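Local coordinates for putative pneumococcal surface protein (Streptococcus pneumoniae, PDB 4CNL) that binds choline through a chain of cell-wall-binding repeats and so probably attaches to the choline-bearing teichoic acids of the pneumococcal surface, at residues 4-9 with 13-18; 20-25 with 30-35; 159-164 with 168-173. All blocks are in the same frame, centred on the assembly; numbering follows the deposited sequence.

Contact 1 of 3, residues 4-9 with 13-18; sequences GWVKQD and YYFDGN. With CHT (choline ion), chain D.
Gly4 and Phe15 form one antiparallel hydrogen-bonded pair and Val6 and Tyr13 another, each closed by two backbone bonds, and Trp5 faces Tyr14 in the non-hydrogen-bonded pair between them. The strand axes run at 141° to each other. Trp5 and Tyr14 share one side of the hairpin. The Tyr14 ring turns its edge to the indole face in a T-shaped pair, with planes 64° apart. Tyr14 CD1 lies 3.5 Å from Trp5 CE2. Tyr14 CB sits over the six-membered ring of Trp5, a CH-pi contact 3.9 Å from the centroid. CG of Tyr14 is anti to the backbone N (chi1 -176°), which lays the ring toward Gly4, with CE1 3.6 Å from Gly4 CA. Choline takes the opposite face of the indole. Its methyl C7 stands over the ring, 3.4 Å from Trp5 CD2.

Val6, Tyr13 and Phe15 lie on the other side. Val6 CG2 packs on Phe15 CD1 at 3.6 Å. The Gln8 side chain crosses the Tyr13 ring at about a right angle, with OE1 over the ring face. Tyr13 OH binds a water at 2.6 Å, and this water donates to Asp9 O. A short hairpin followed by a loop is characteristic of choline-binding repeats, and this one gives Trp5 to a choline pocket that Trp12 and Tyr30 help complete.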
loop_
_atom_site.group_PDB
_atom_site.type_symbol
_atom_site.label_atom_id
_atom_site.label_comp_id
_atom_site.label_asym_id
_atom_site.label_seq_id
_atom_site.Cartn_x
_atom_site.Cartn_y
_atom_site.Cartn_z
ATOM N N GLY A 4 -23.956 -17.651 -23.372
ATOM C CA GLY A 4 -22.673 -17.944 -22.765
ATOM C C GLY A 4 -21.488 -17.391 -23.527
ATOM O O GLY A 4 -21.632 -16.529 -24.405
ATOM N N TRP A 5 -20.311 -17.893 -23.169
ATOM C CA TRP A 5 -19.046 -17.400 -23.697
ATOM C C TRP A 5 -18.759 -17.959 -25.085
ATOM O O TRP A 5 -18.830 -19.168 -25.308
ATOM C CB TRP A 5 -17.912 -17.758 -22.746
ATOM C CG TRP A 5 -17.907 -16.919 -21.512
ATOM C CD1 TRP A 5 -18.329 -17.278 -20.269
ATOM C CD2 TRP A 5 -17.459 -15.565 -21.413
ATOM N NE1 TRP A 5 -18.160 -16.233 -19.394
ATOM C CE2 TRP A 5 -17.638 -15.164 -20.075
ATOM C CE3 TRP A 5 -16.920 -14.654 -22.327
ATOM C CZ2 TRP A 5 -17.296 -13.892 -19.628
ATOM C CZ3 TRP A 5 -16.586 -13.388 -21.884
ATOM C CH2 TRP A 5 -16.769 -13.018 -20.546
ATOM N N VAL A 6 -18.419 -17.068 -26.006
ATOM C CA VAL A 6 -18.202 -17.423 -27.405
ATOM C C VAL A 6 -17.001 -16.656 -27.926
ATOM O O VAL A 6 -16.933 -15.440 -27.748
ATOM C CB VAL A 6 -19.435 -17.079 -28.269
ATOM C CG1 VAL A 6 -19.128 -17.266 -29.735
ATOM C CG2 VAL A 6 -20.641 -17.912 -27.848
ATOM N N LYS A 7 -16.054 -17.344 -28.556
ATOM C CA LYS A 7 -14.907 -16.652 -29.150
ATOM C C LYS A 7 -15.161 -16.406 -30.634
ATOM O O LYS A 7 -15.411 -17.345 -31.396
ATOM C CB LYS A 7 -13.614 -17.450 -28.950
ATOM C CG LYS A 7 -12.347 -16.638 -29.201
ATOM C CD LYS A 7 -11.114 -17.383 -28.721
ATOM C CE LYS A 7 -9.861 -16.552 -28.923
ATOM N NZ LYS A 7 -8.635 -17.347 -28.633
ATOM N N GLN A 8 -15.116 -15.136 -31.024
ATOM C CA GLN A 8 -15.380 -14.704 -32.396
ATOM C C GLN A 8 -14.336 -13.716 -32.854
ATOM O O GLN A 8 -14.093 -12.722 -32.163
ATOM C CB GLN A 8 -16.732 -14.001 -32.522
ATOM C CG GLN A 8 -17.869 -14.551 -31.744
ATOM C CD GLN A 8 -19.165 -13.936 -32.213
ATOM O OE1 GLN A 8 -19.723 -13.043 -31.565
ATOM N NE2 GLN A 8 -19.639 -14.385 -33.368
ATOM N N ASP A 9 -13.763 -13.949 -34.031
ATOM C CA ASP A 9 -12.821 -13.011 -34.644
ATOM C C ASP A 9 -11.761 -12.535 -33.649
ATOM O O ASP A 9 -11.507 -11.336 -33.520
ATOM C CB ASP A 9 -13.575 -11.821 -35.233
ATOM C CG ASP A 9 -12.719 -10.987 -36.181
ATOM O OD1 ASP A 9 -11.777 -11.540 -36.793
ATOM O OD2 ASP A 9 -12.995 -9.776 -36.301
ATOM N N TYR A 13 -16.600 -13.057 -26.376
ATOM C CA TYR A 13 -17.866 -12.356 -26.186
ATOM C C TYR A 13 -18.738 -13.160 -25.234
ATOM O O TYR A 13 -18.605 -14.383 -25.145
ATOM C CB TYR A 13 -18.608 -12.173 -27.524
ATOM C CG TYR A 13 -17.870 -11.278 -28.481
ATOM C CD1 TYR A 13 -16.814 -11.768 -29.240
ATOM C CD2 TYR A 13 -18.213 -9.940 -28.613
ATOM C CE1 TYR A 13 -16.120 -10.945 -30.116
ATOM C CE2 TYR A 13 -17.522 -9.105 -29.474
ATOM C CZ TYR A 13 -16.483 -9.619 -30.229
ATOM O OH TYR A 13 -15.792 -8.793 -31.085
ATOM N N TYR A 14 -19.654 -12.487 -24.552
ATOM C CA TYR A 14 -20.603 -13.195 -23.710
ATOM C C TYR A 14 -22.024 -12.929 -24.182
ATOM O O TYR A 14 -22.465 -11.788 -24.230
ATOM C CB TYR A 14 -20.439 -12.804 -22.236
ATOM C CG TYR A 14 -21.353 -13.611 -21.347
ATOM C CD1 TYR A 14 -20.992 -14.888 -20.922
ATOM C CD2 TYR A 14 -22.584 -13.108 -20.952
ATOM C CE1 TYR A 14 -21.843 -15.641 -20.128
ATOM C CE2 TYR A 14 -23.434 -13.851 -20.150
ATOM C CZ TYR A 14 -23.061 -15.110 -19.745
ATOM O OH TYR A 14 -23.909 -15.840 -18.944
ATOM N N PHE A 15 -22.724 -13.998 -24.563
ATOM C CA PHE A 15 -24.117 -13.903 -24.961
ATOM C C PHE A 15 -25.017 -14.078 -23.748
ATOM O O PHE A 15 -24.901 -15.085 -23.049
ATOM C CB PHE A 15 -24.455 -14.977 -26.004
ATOM C CG PHE A 15 -23.928 -14.683 -27.388
ATOM C CD1 PHE A 15 -22.578 -14.848 -27.691
ATOM C CD2 PHE A 15 -24.796 -14.285 -28.396
ATOM C CE1 PHE A 15 -22.106 -14.591 -28.984
ATOM C CE2 PHE A 15 -24.336 -14.011 -29.681
ATOM C CZ PHE A 15 -22.992 -14.167 -29.981
ATOM N N ASP A 16 -25.907 -13.119 -23.491
ATOM C CA ASP A 16 -26.813 -13.258 -22.351
ATOM C C ASP A 16 -27.926 -14.268 -22.646
ATOM O O ASP A 16 -27.942 -14.922 -23.697
ATOM C CB ASP A 16 -27.400 -11.894 -21.906
ATOM C CG ASP A 16 -28.331 -11.227 -22.946
ATOM O OD1 ASP A 16 -28.962 -11.895 -23.802
ATOM O OD2 ASP A 16 -28.461 -9.987 -22.866
ATOM N N GLY A 17 -28.851 -14.403 -21.702
ATOM C CA GLY A 17 -29.893 -15.412 -21.803
ATOM C C GLY A 17 -30.827 -15.200 -22.979
ATOM O O GLY A 17 -31.438 -16.155 -23.458
ATOM N N ASN A 18 -30.938 -13.964 -23.453
ATOM C CA ASN A 18 -31.772 -13.688 -24.628
ATOM C C ASN A 18 -30.959 -13.663 -25.917
ATOM O O ASN A 18 -31.419 -13.168 -26.953
ATOM C CB ASN A 18 -32.535 -12.371 -24.444
ATOM C CG ASN A 18 -33.751 -12.541 -23.564
ATOM O OD1 ASN A 18 -34.397 -13.586 -23.600
ATOM N ND2 ASN A 18 -34.058 -11.535 -22.751
HETATM C C4 CHT D . -11.123 -17.496 -21.295
HETATM C C5 CHT D . -12.299 -16.534 -21.139
HETATM C C6 CHT D . -13.075 -18.084 -19.522
HETATM C C7 CHT D . -14.405 -16.246 -20.145
HETATM C C8 CHT D . -14.058 -18.027 -21.653
HETATM O O6 CHT D . -9.927 -16.840 -20.890
HETATM N N1 CHT D . -13.460 -17.228 -20.618
HETATM O O HOH W 1 -13.688 -9.649 -32.430
#

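Contact 2 of 3, residues 20-25 with 30-35; sequences NLVKNA and YYLKAD. With CHT (choline ion), chain D.
Ala25 and Leu32 form an antiparallel hydrogen-bonded pair at the open end of the hairpin of strands 25-27 and 30-32, and the segment 20-25 leads into the first of these strands. Leu32 N donates to Ala25 O at 2.8 Å, and Ala25 N returns a bond to Leu32 O. Asn24 and Ala25 both face Leu32, which makes a G1 beta bulge. Asn24 has the positive phi of such a bulge (54°), and its N-H bonds Lys33 O at 3.1 Å from above the carbonyl plane.

Leu32 is buried. Its CB rests on Val22 O at 3.3 Å, and its CD2 meets Val22 CG1 at 3.9 Å. The bulge lies where the chain enters the hairpin, within a choline-binding repeat, and Tyr30 on the same hairpin serves the pocket. Methyl C7 of choline lies over the centre of the Tyr30 ring, and Trp5 and Tyr30 pair edge-to-face.

The Tyr31 side chain leaves beside its own carbonyl carbon (chi1 -176°). This carries the ring along Ala25 and the hydroxyl beside Asn24 CA. A water donates to Asn24 OD1 at 2.6 Å and also bonds Tyr31 OH. A second water accepts from Asn24 ND2 and donates to Ala34 O at 2.7 Å. The extended Lys23 chain runs past Ala34 O, with CD 3.6 Å from that oxygen.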
loop_
_atom_site.group_PDB
_atom_site.type_symbol
_atom_site.label_atom_id
_atom_site.label_comp_id
_atom_site.label_asym_id
_atom_site.label_seq_id
_atom_site.Cartn_x
_atom_site.Cartn_y
_atom_site.Cartn_z
ATOM N N ASN A 20 -28.189 -12.150 -26.689
ATOM C CA ASN A 20 -27.670 -10.842 -27.079
ATOM C C ASN A 20 -26.310 -10.568 -26.442
ATOM O O ASN A 20 -26.025 -11.064 -25.348
ATOM C CB ASN A 20 -28.677 -9.752 -26.696
ATOM C CG ASN A 20 -30.025 -9.959 -27.354
ATOM O OD1 ASN A 20 -31.079 -9.891 -26.700
ATOM N ND2 ASN A 20 -30.001 -10.248 -28.643
ATOM N N LEU A 21 -25.460 -9.802 -27.129
ATOM C CA LEU A 21 -24.125 -9.517 -26.591
ATOM C C LEU A 21 -24.192 -8.625 -25.368
ATOM O O LEU A 21 -24.914 -7.628 -25.345
ATOM C CB LEU A 21 -23.232 -8.847 -27.644
ATOM C CG LEU A 21 -22.900 -9.659 -28.898
ATOM C CD1 LEU A 21 -21.977 -8.857 -29.818
ATOM C CD2 LEU A 21 -22.254 -10.971 -28.528
ATOM N N VAL A 22 -23.415 -8.981 -24.353
ATOM C CA VAL A 22 -23.239 -8.124 -23.190
ATOM C C VAL A 22 -22.141 -7.102 -23.491
ATOM O O VAL A 22 -21.066 -7.456 -23.985
ATOM C CB VAL A 22 -22.890 -8.948 -21.941
ATOM C CG1 VAL A 22 -22.507 -8.027 -20.781
ATOM C CG2 VAL A 22 -24.067 -9.874 -21.562
ATOM N N LYS A 23 -22.421 -5.829 -23.217
ATOM C CA LYS A 23 -21.464 -4.757 -23.512
ATOM C C LYS A 23 -21.433 -3.767 -22.357
ATOM O O LYS A 23 -22.468 -3.490 -21.748
ATOM C CB LYS A 23 -21.819 -4.024 -24.806
ATOM C CG LYS A 23 -21.942 -4.931 -26.023
ATOM C CD LYS A 23 -22.350 -4.145 -27.270
ATOM C CE LYS A 23 -22.404 -5.043 -28.496
ATOM N NZ LYS A 23 -22.873 -4.282 -29.698
ATOM N N ASN A 24 -20.244 -3.253 -22.057
ATOM C CA ASN A 24 -20.045 -2.324 -20.936
ATOM C C ASN A 24 -20.550 -2.863 -19.611
ATOM O O ASN A 24 -21.282 -2.173 -18.898
ATOM C CB ASN A 24 -20.739 -0.986 -21.199
ATOM C CG ASN A 24 -20.298 -0.343 -22.481
ATOM O OD1 ASN A 24 -19.135 0.021 -22.633
ATOM N ND2 ASN A 24 -21.234 -0.181 -23.415
ATOM N N ALA A 25 -20.167 -4.087 -19.269
ATOM C CA ALA A 25 -20.708 -4.717 -18.074
ATOM C C ALA A 25 -19.877 -5.894 -17.631
ATOM O O ALA A 25 -19.187 -6.539 -18.428
ATOM C CB ALA A 25 -22.152 -5.161 -18.303
ATOM N N TYR A 30 -15.333 -11.326 -15.179
ATOM C CA TYR A 30 -14.886 -10.769 -16.455
ATOM C C TYR A 30 -15.634 -9.507 -16.824
ATOM O O TYR A 30 -16.791 -9.312 -16.435
ATOM C CB TYR A 30 -15.060 -11.816 -17.567
ATOM C CG TYR A 30 -14.439 -13.135 -17.188
ATOM C CD1 TYR A 30 -13.091 -13.374 -17.417
ATOM C CD2 TYR A 30 -15.193 -14.124 -16.565
ATOM C CE1 TYR A 30 -12.505 -14.575 -17.048
ATOM C CE2 TYR A 30 -14.614 -15.329 -16.192
ATOM C CZ TYR A 30 -13.271 -15.547 -16.444
ATOM O OH TYR A 30 -12.689 -16.740 -16.083
ATOM N N TYR A 31 -14.977 -8.645 -17.592
ATOM C CA TYR A 31 -15.592 -7.392 -17.997
ATOM C C TYR A 31 -15.719 -7.308 -19.514
ATOM O O TYR A 31 -14.732 -7.488 -20.224
ATOM C CB TYR A 31 -14.773 -6.196 -17.478
ATOM C CG TYR A 31 -15.440 -4.892 -17.805
ATOM C CD1 TYR A 31 -16.511 -4.437 -17.040
ATOM C CD2 TYR A 31 -15.041 -4.135 -18.907
ATOM C CE1 TYR A 31 -17.161 -3.253 -17.351
ATOM C CE2 TYR A 31 -15.677 -2.936 -19.221
ATOM C CZ TYR A 31 -16.744 -2.507 -18.439
ATOM O OH TYR A 31 -17.410 -1.337 -18.731
ATOM N N LEU A 32 -16.929 -7.030 -20.001
ATOM C CA LEU A 32 -17.170 -6.876 -21.434
ATOM C C LEU A 32 -17.140 -5.399 -21.807
ATOM O O LEU A 32 -17.870 -4.579 -21.237
ATOM C CB LEU A 32 -18.510 -7.504 -21.836
ATOM C CG LEU A 32 -18.674 -9.031 -21.770
ATOM C CD1 LEU A 32 -17.500 -9.753 -22.405
ATOM C CD2 LEU A 32 -18.884 -9.508 -20.322
ATOM N N LYS A 33 -16.290 -5.061 -22.769
ATOM C CA LYS A 33 -16.072 -3.665 -23.141
ATOM C C LYS A 33 -17.173 -3.127 -24.069
ATOM O O LYS A 33 -18.176 -3.794 -24.311
ATOM C CB LYS A 33 -14.690 -3.526 -23.781
ATOM C CG LYS A 33 -13.571 -3.919 -22.821
ATOM C CD LYS A 33 -12.173 -3.707 -23.412
ATOM C CE LYS A 33 -11.858 -4.730 -24.495
ATOM N NZ LYS A 33 -10.415 -4.670 -24.911
ATOM N N ALA A 34 -16.985 -1.913 -24.579
ATOM C CA ALA A 34 -18.045 -1.237 -25.324
ATOM C C ALA A 34 -18.430 -1.960 -26.612
ATOM O O ALA A 34 -19.572 -1.852 -27.075
ATOM C CB ALA A 34 -17.631 0.209 -25.633
ATOM N N ASP A 35 -17.483 -2.698 -27.190
ATOM C CA ASP A 35 -17.742 -3.436 -28.421
ATOM C C ASP A 35 -18.120 -4.890 -28.122
ATOM O O ASP A 35 -18.312 -5.683 -29.035
ATOM C CB ASP A 35 -16.522 -3.387 -29.354
ATOM C CG ASP A 35 -15.238 -3.816 -28.670
ATOM O OD1 ASP A 35 -15.297 -4.298 -27.521
ATOM O OD2 ASP A 35 -14.154 -3.669 -29.284
HETATM C C4 CHT D . -11.123 -17.496 -21.295
HETATM C C5 CHT D . -12.299 -16.534 -21.139
HETATM C C6 CHT D . -13.075 -18.084 -19.522
HETATM C C7 CHT D . -14.405 -16.246 -20.145
HETATM C C8 CHT D . -14.058 -18.027 -21.653
HETATM O O6 CHT D . -9.927 -16.840 -20.890
HETATM N N1 CHT D . -13.460 -17.228 -20.618
HETATM O O HOH W 2 -20.597 -2.274 -30.359
HETATM O O HOH W 3 -16.943 -0.226 -21.302
HETATM O O HOH W 4 -21.529 -0.138 -26.563
#

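Contact 3 of 3, residues 159-164 with 168-173; sequences AVNEWV and RYYVGA. With CHT (choline ion), chain E.
Trp163 and Tyr170 lie crosswise on one side of a beta hairpin in a choline-binding repeat. The plane of the Trp163 five-membered ring meets that of the Tyr170 ring obliquely, at 55°. Tyr170 CB does the close touching. It lies 3.6 Å from the centroid of the indole six-membered ring, only 4° off the normal, in a CH-pi contact. A chi1 of 173° sets Tyr170 CG opposite the backbone N, and the ring extends past Glu162 O toward Asn161.

The other side carries Glu162, Val164, Tyr169 and Val171. Val164 sits across the base of Tyr169, with Val164 CG2 4.1 Å from Tyr169 CB. Glu162 runs alongside Val171, its CG 4.2 Å from Val171 CG2. The carboxylate of Glu162 is held twice: OE2 accepts from Val160 N, and OE1 pairs with Lys153. The face of the Tyr169 ring receives choline methyl C7, off centre, and Trp146 and Trp177 each pair edge-to-face with Tyr169 in the pocket.

Two bulges shape the backbone. Asn161 and Glu162 both face Val171 in a G1 bulge. Arg168 and Tyr169 both face Val164 in a classic bulge, where Tyr169 N donates to Val164 O at 3.1 Å and the bond from Arg168 N is weak. At the far end, Tyr170 OH donates to Asn161 OD1 over 2.7 Å, from above the amide plane.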
loop_
_atom_site.group_PDB
_atom_site.type_symbol
_atom_site.label_atom_id
_atom_site.label_comp_id
_atom_site.label_asym_id
_atom_site.label_seq_id
_atom_site.Cartn_x
_atom_site.Cartn_y
_atom_site.Cartn_z
ATOM N N ALA A 159 18.155 11.513 19.755
ATOM C CA ALA A 159 19.087 12.471 20.349
ATOM C C ALA A 159 20.521 11.951 20.350
ATOM O O ALA A 159 20.746 10.757 20.533
ATOM C CB ALA A 159 18.661 12.799 21.775
ATOM N N VAL A 160 21.485 12.854 20.161
ATOM C CA VAL A 160 22.903 12.511 20.309
ATOM C C VAL A 160 23.667 13.631 21.001
ATOM O O VAL A 160 23.430 14.813 20.726
ATOM C CB VAL A 160 23.593 12.226 18.958
ATOM C CG1 VAL A 160 23.081 10.912 18.342
ATOM C CG2 VAL A 160 23.370 13.373 17.994
ATOM N N ASN A 161 24.578 13.245 21.893
ATOM C CA ASN A 161 25.443 14.184 22.626
ATOM C C ASN A 161 24.678 15.401 23.158
ATOM O O ASN A 161 24.960 16.553 22.801
ATOM C CB ASN A 161 26.614 14.630 21.746
ATOM C CG ASN A 161 27.702 15.330 22.548
ATOM O OD1 ASN A 161 27.595 15.474 23.772
ATOM N ND2 ASN A 161 28.764 15.754 21.866
ATOM N N GLU A 162 23.696 15.150 24.010
ATOM C CA GLU A 162 22.882 16.239 24.530
ATOM C C GLU A 162 22.147 15.786 25.773
ATOM O O GLU A 162 22.043 14.584 26.056
ATOM C CB GLU A 162 21.891 16.749 23.472
ATOM C CG GLU A 162 20.945 15.701 22.909
ATOM C CD GLU A 162 20.147 16.225 21.722
ATOM O OE1 GLU A 162 19.518 17.300 21.856
ATOM O OE2 GLU A 162 20.153 15.568 20.653
ATOM N N TRP A 163 21.665 16.765 26.528
ATOM C CA TRP A 163 20.821 16.505 27.679
ATOM C C TRP A 163 19.368 16.463 27.228
ATOM O O TRP A 163 18.915 17.337 26.490
ATOM C CB TRP A 163 21.037 17.577 28.744
ATOM C CG TRP A 163 22.374 17.445 29.383
ATOM C CD1 TRP A 163 23.550 17.988 28.948
ATOM C CD2 TRP A 163 22.686 16.693 30.554
ATOM N NE1 TRP A 163 24.578 17.624 29.789
ATOM C CE2 TRP A 163 24.071 16.826 30.782
ATOM C CE3 TRP A 163 21.930 15.915 31.434
ATOM C CZ2 TRP A 163 24.711 16.214 31.856
ATOM C CZ3 TRP A 163 22.568 15.314 32.505
ATOM C CH2 TRP A 163 23.939 15.460 32.702
ATOM N N VAL A 164 18.646 15.439 27.659
ATOM C CA VAL A 164 17.282 15.205 27.188
ATOM C C VAL A 164 16.317 14.908 28.322
ATOM O O VAL A 164 16.737 14.638 29.452
ATOM C CB VAL A 164 17.212 14.012 26.207
ATOM C CG1 VAL A 164 18.142 14.224 25.009
ATOM C CG2 VAL A 164 17.543 12.714 26.924
ATOM N N ARG A 168 17.305 15.966 32.161
ATOM C CA ARG A 168 17.706 15.093 33.265
ATOM C C ARG A 168 18.743 14.036 32.889
ATOM O O ARG A 168 19.480 13.556 33.754
ATOM C CB ARG A 168 16.475 14.400 33.858
ATOM C CG ARG A 168 15.562 15.361 34.600
ATOM C CD ARG A 168 14.290 14.682 35.034
ATOM N NE ARG A 168 13.447 14.350 33.873
ATOM C CZ ARG A 168 12.289 13.705 33.963
ATOM N NH1 ARG A 168 11.853 13.317 35.150
ATOM N NH2 ARG A 168 11.571 13.443 32.872
ATOM N N TYR A 169 18.793 13.665 31.610
ATOM C CA TYR A 169 19.611 12.536 31.176
ATOM C C TYR A 169 20.559 12.944 30.068
ATOM O O TYR A 169 20.160 13.656 29.141
ATOM C CB TYR A 169 18.734 11.391 30.671
ATOM C CG TYR A 169 17.826 10.788 31.706
ATOM C CD1 TYR A 169 18.270 9.748 32.515
ATOM C CD2 TYR A 169 16.527 11.244 31.873
ATOM C CE1 TYR A 169 17.449 9.183 33.467
ATOM C CE2 TYR A 169 15.693 10.679 32.825
ATOM C CZ TYR A 169 16.164 9.649 33.617
ATOM O OH TYR A 169 15.359 9.071 34.576
ATOM N N TYR A 170 21.802 12.488 30.152
ATOM C CA TYR A 170 22.780 12.780 29.112
ATOM C C TYR A 170 22.944 11.585 28.184
ATOM O O TYR A 170 23.281 10.472 28.621
ATOM C CB TYR A 170 24.141 13.161 29.720
ATOM C CG TYR A 170 25.200 13.302 28.651
ATOM C CD1 TYR A 170 25.282 14.460 27.879
ATOM C CD2 TYR A 170 26.089 12.265 28.388
ATOM C CE1 TYR A 170 26.241 14.581 26.873
ATOM C CE2 TYR A 170 27.044 12.378 27.387
ATOM C CZ TYR A 170 27.106 13.537 26.635
ATOM O OH TYR A 170 28.058 13.644 25.636
ATOM N N VAL A 171 22.707 11.799 26.894
ATOM C CA VAL A 171 23.045 10.757 25.938
ATOM C C VAL A 171 24.332 11.124 25.212
ATOM O O VAL A 171 24.526 12.270 24.815
ATOM C CB VAL A 171 21.914 10.514 24.921
ATOM C CG1 VAL A 171 20.695 9.947 25.631
ATOM C CG2 VAL A 171 21.548 11.802 24.198
ATOM N N GLY A 172 25.224 10.149 25.067
ATOM C CA GLY A 172 26.489 10.372 24.382
ATOM C C GLY A 172 26.318 10.518 22.884
ATOM O O GLY A 172 25.195 10.449 22.370
ATOM N N ALA A 173 27.425 10.736 22.173
ATOM C CA ALA A 173 27.346 10.924 20.725
ATOM C C ALA A 173 26.716 9.729 20.010
ATOM O O ALA A 173 26.102 9.901 18.956
ATOM C CB ALA A 173 28.722 11.201 20.156
HETATM C C4 CHT E . 14.701 6.766 31.679
HETATM C C5 CHT E . 14.924 5.667 30.649
HETATM C C6 CHT E . 16.629 4.567 29.457
HETATM C C7 CHT E . 17.075 6.590 30.589
HETATM C C8 CHT E . 16.657 4.616 31.812
HETATM O O6 CHT E . 13.311 7.054 31.719
HETATM N N1 CHT E . 16.330 5.357 30.622
#

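In the fold
Contacts 1 and 2 are neighbours at the N-terminal end of the elongated chain, with centres about 10 Å apart. Contact 1 closes in sequence before contact 2 opens. They share one choline ion: contact 1 supplies Trp5 and contact 2 supplies Tyr30, and that choline is also hydrogen-bonded to Asp58 O. The two meet directly. Tyr14 O and Val22 N are 3.0 Å apart, a probable hydrogen bond, and Phe15 CZ packs on Leu21 CD2 at 3.6 Å. Contact 3 lies on the other side of the chain's centre. Its centre is about 73 Å from that of contact 1 and about 67 Å from that of contact 2. It serves a separate choline pocket through Tyr169.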